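Long-range contact in alpha-/beta-galactoside alpha-2,3-sialyltransferase (Photobacterium phosphoreum, PDB 2ZWI), which probably transfers sialic acid from a CMP-activated donor to galactosides, forming alpha-2,3 linkages, as a GT-B-type glycosyltransferase that binds CMP: residues K336-S342 / D365-S370. Where two conformers were deposited one is given. Residue numbers count along the deposited sequence, not the author numbering.
Sequences KFIFYKS and DVKLIS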
loop_
_atom_site.group_PDB
_atom_site.type_symbol
_atom_site.label_atom_id
_atom_site.label_comp_id
_atom_site.label_asym_id
_atom_site.label_seq_id
_atom_site.Cartn_x
_atom_site.Cartn_y
_atom_site.Cartn_z
ATOM N N LYS A 336 -4.099 -8.404 -18.334
ATOM C CA LYS A 336 -3.723 -9.078 -19.575
ATOM C C LYS A 336 -2.364 -9.786 -19.546
ATOM O O LYS A 336 -2.192 -10.816 -20.198
ATOM C CB LYS A 336 -3.818 -8.128 -20.780
ATOM C CG LYS A 336 -5.247 -7.721 -21.131
ATOM C CD LYS A 336 -5.311 -7.096 -22.506
ATOM C CE LYS A 336 -6.706 -6.618 -22.846
ATOM N NZ LYS A 336 -7.675 -7.723 -22.929
ATOM N N PHE A 337 -1.408 -9.233 -18.797
ATOM C CA PHE A 337 -0.047 -9.778 -18.698
ATOM C C PHE A 337 0.733 -9.023 -17.622
ATOM O O PHE A 337 0.459 -7.848 -17.378
ATOM C CB PHE A 337 0.700 -9.686 -20.045
ATOM C CG PHE A 337 0.755 -8.290 -20.631
ATOM C CD1 PHE A 337 1.753 -7.394 -20.248
ATOM C CD2 PHE A 337 -0.198 -7.871 -21.558
ATOM C CE1 PHE A 337 1.803 -6.106 -20.777
ATOM C CE2 PHE A 337 -0.155 -6.584 -22.091
ATOM C CZ PHE A 337 0.851 -5.703 -21.697
ATOM N N ILE A 338 1.675 -9.699 -16.962
ATOM C CA ILE A 338 2.665 -9.011 -16.125
ATOM C C ILE A 338 4.070 -9.495 -16.477
ATOM O O ILE A 338 4.319 -10.702 -16.540
ATOM C CB ILE A 338 2.430 -9.200 -14.596
ATOM C CG1 ILE A 338 0.989 -8.857 -14.193
ATOM C CG2 ILE A 338 3.393 -8.325 -13.800
ATOM C CD1 ILE A 338 0.723 -9.034 -12.677
ATOM N N PHE A 339 4.975 -8.551 -16.727
ATOM C CA PHE A 339 6.379 -8.873 -16.962
ATOM C C PHE A 339 7.197 -8.650 -15.713
ATOM O O PHE A 339 7.046 -7.641 -15.019
ATOM C CB PHE A 339 6.977 -8.067 -18.116
ATOM C CG PHE A 339 6.660 -8.633 -19.472
ATOM C CD1 PHE A 339 7.638 -9.303 -20.208
ATOM C CD2 PHE A 339 5.377 -8.517 -20.003
ATOM C CE1 PHE A 339 7.342 -9.843 -21.461
ATOM C CE2 PHE A 339 5.072 -9.060 -21.244
ATOM C CZ PHE A 339 6.054 -9.716 -21.980
ATOM N N TYR A 340 8.077 -9.603 -15.456
ATOM C CA TYR A 340 8.953 -9.563 -14.301
ATOM C C TYR A 340 10.419 -9.621 -14.737
ATOM O O TYR A 340 10.765 -10.314 -15.694
ATOM C CB TYR A 340 8.660 -10.756 -13.393
ATOM C CG TYR A 340 7.239 -10.840 -12.872
ATOM C CD1 TYR A 340 6.242 -11.496 -13.600
ATOM C CD2 TYR A 340 6.893 -10.264 -11.642
ATOM C CE1 TYR A 340 4.933 -11.588 -13.108
ATOM C CE2 TYR A 340 5.594 -10.350 -11.146
ATOM C CZ TYR A 340 4.622 -11.015 -11.881
ATOM O OH TYR A 340 3.338 -11.110 -11.388
ATOM N N LYS A 341 11.270 -8.889 -14.024
ATOM C CA LYS A 341 12.714 -9.080 -14.098
ATOM C C LYS A 341 12.988 -10.302 -13.233
ATOM O O LYS A 341 12.839 -10.247 -11.999
ATOM C CB LYS A 341 13.434 -7.843 -13.547
ATOM C CG LYS A 341 14.944 -7.966 -13.363
ATOM C CD LYS A 341 15.382 -7.007 -12.262
ATOM C CE LYS A 341 16.894 -6.935 -12.090
ATOM N NZ LYS A 341 17.241 -5.856 -11.097
ATOM N N SER A 342 13.326 -11.414 -13.883
ATOM C CA SER A 342 13.538 -12.694 -13.194
ATOM C C SER A 342 14.316 -13.671 -14.068
ATOM O O SER A 342 14.581 -13.389 -15.238
ATOM C CB SER A 342 12.206 -13.322 -12.809
ATOM O OG SER A 342 12.403 -14.501 -12.051
ATOM N N ASP A 365 -0.253 -15.927 -18.009
ATOM C CA ASP A 365 -0.073 -14.513 -18.365
ATOM C C ASP A 365 1.168 -13.893 -17.717
ATOM O O ASP A 365 1.471 -12.710 -17.932
ATOM C CB ASP A 365 -1.336 -13.710 -18.019
ATOM C CG ASP A 365 -2.578 -14.212 -18.756
ATOM O OD1 ASP A 365 -2.451 -14.693 -19.896
ATOM O OD2 ASP A 365 -3.689 -14.120 -18.198
ATOM N N VAL A 366 1.879 -14.704 -16.936
ATOM C CA VAL A 366 3.165 -14.335 -16.354
ATOM C C VAL A 366 4.293 -14.459 -17.392
ATOM O O VAL A 366 4.525 -15.533 -17.957
ATOM C CB VAL A 366 3.507 -15.221 -15.125
ATOM C CG1 VAL A 366 4.941 -14.934 -14.641
ATOM C CG2 VAL A 366 2.479 -15.026 -13.993
ATOM N N LYS A 367 5.003 -13.360 -17.620
ATOM C CA LYS A 367 6.068 -13.328 -18.611
ATOM C C LYS A 367 7.354 -12.751 -18.012
ATOM O O LYS A 367 7.315 -11.979 -17.048
ATOM C CB LYS A 367 5.605 -12.525 -19.842
ATOM C CG LYS A 367 4.684 -13.303 -20.841
ATOM C CD LYS A 367 3.279 -13.531 -20.290
ATOM C CE LYS A 367 2.313 -14.235 -21.238
ATOM N NZ LYS A 367 2.650 -15.653 -21.573
ATOM N N LEU A 368 8.494 -13.149 -18.569
ATOM C CA LEU A 368 9.792 -12.631 -18.137
ATOM C C LEU A 368 10.336 -11.666 -19.184
ATOM O O LEU A 368 10.090 -11.839 -20.373
ATOM C CB LEU A 368 10.802 -13.767 -17.921
ATOM C CG LEU A 368 10.507 -14.906 -16.945
ATOM C CD1 LEU A 368 9.885 -16.073 -17.683
ATOM C CD2 LEU A 368 11.786 -15.349 -16.262
ATOM N N ILE A 369 11.087 -10.660 -18.740
ATOM C CA ILE A 369 11.656 -9.670 -19.659
ATOM C C ILE A 369 12.626 -10.330 -20.659
ATOM O O ILE A 369 12.792 -9.856 -21.785
ATOM C CB ILE A 369 12.304 -8.468 -18.904
ATOM C CG1 ILE A 369 11.224 -7.646 -18.184
ATOM C CG2 ILE A 369 13.077 -7.578 -19.861
ATOM C CD1 ILE A 369 11.748 -6.699 -17.088
ATOM N N SER A 370 13.231 -11.439 -20.242
ATOM C CA SER A 370 14.101 -12.243 -21.107
ATOM C C SER A 370 13.344 -12.924 -22.259
ATOM O O SER A 370 13.962 -13.395 -23.218
ATOM C CB SER A 370 14.825 -13.294 -20.272
ATOM O OG SER A 370 13.883 -14.075 -19.562
#
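Strand 366-368 runs parallel to strand 336-340, their short axes 4.6 Å apart and 33° from aligned, and closes one edge of the parallel sheet in the Rossmann-like, CMP-binding half of this GT-B fold. The ladder is the staggered one of parallel strands: I338 N donates to D365 O (3.2 Å) and I338 O accepts from K367 N (2.9 Å), then Y340 N donates to K367 O (3.0 Å) and Y340 O accepts from I369 N (3.1 Å), just where the edge strand gives way to a 3-10 turn. Helix 350-357 connects the two strands and packs on the face carrying I338, Y340 and V366, a right-handed beta-alpha-beta crossover; there Y340 CE1 touches V366 CG1 at 3.7 Å. On the other face, F337 and F339 pack against I255 of helix 249-259. K367 sends its NZ back to N364 O, while its aliphatic base covers F339: CB sits 3.5 Å from the ring centroid, 12° off the normal, a CH-pi contact.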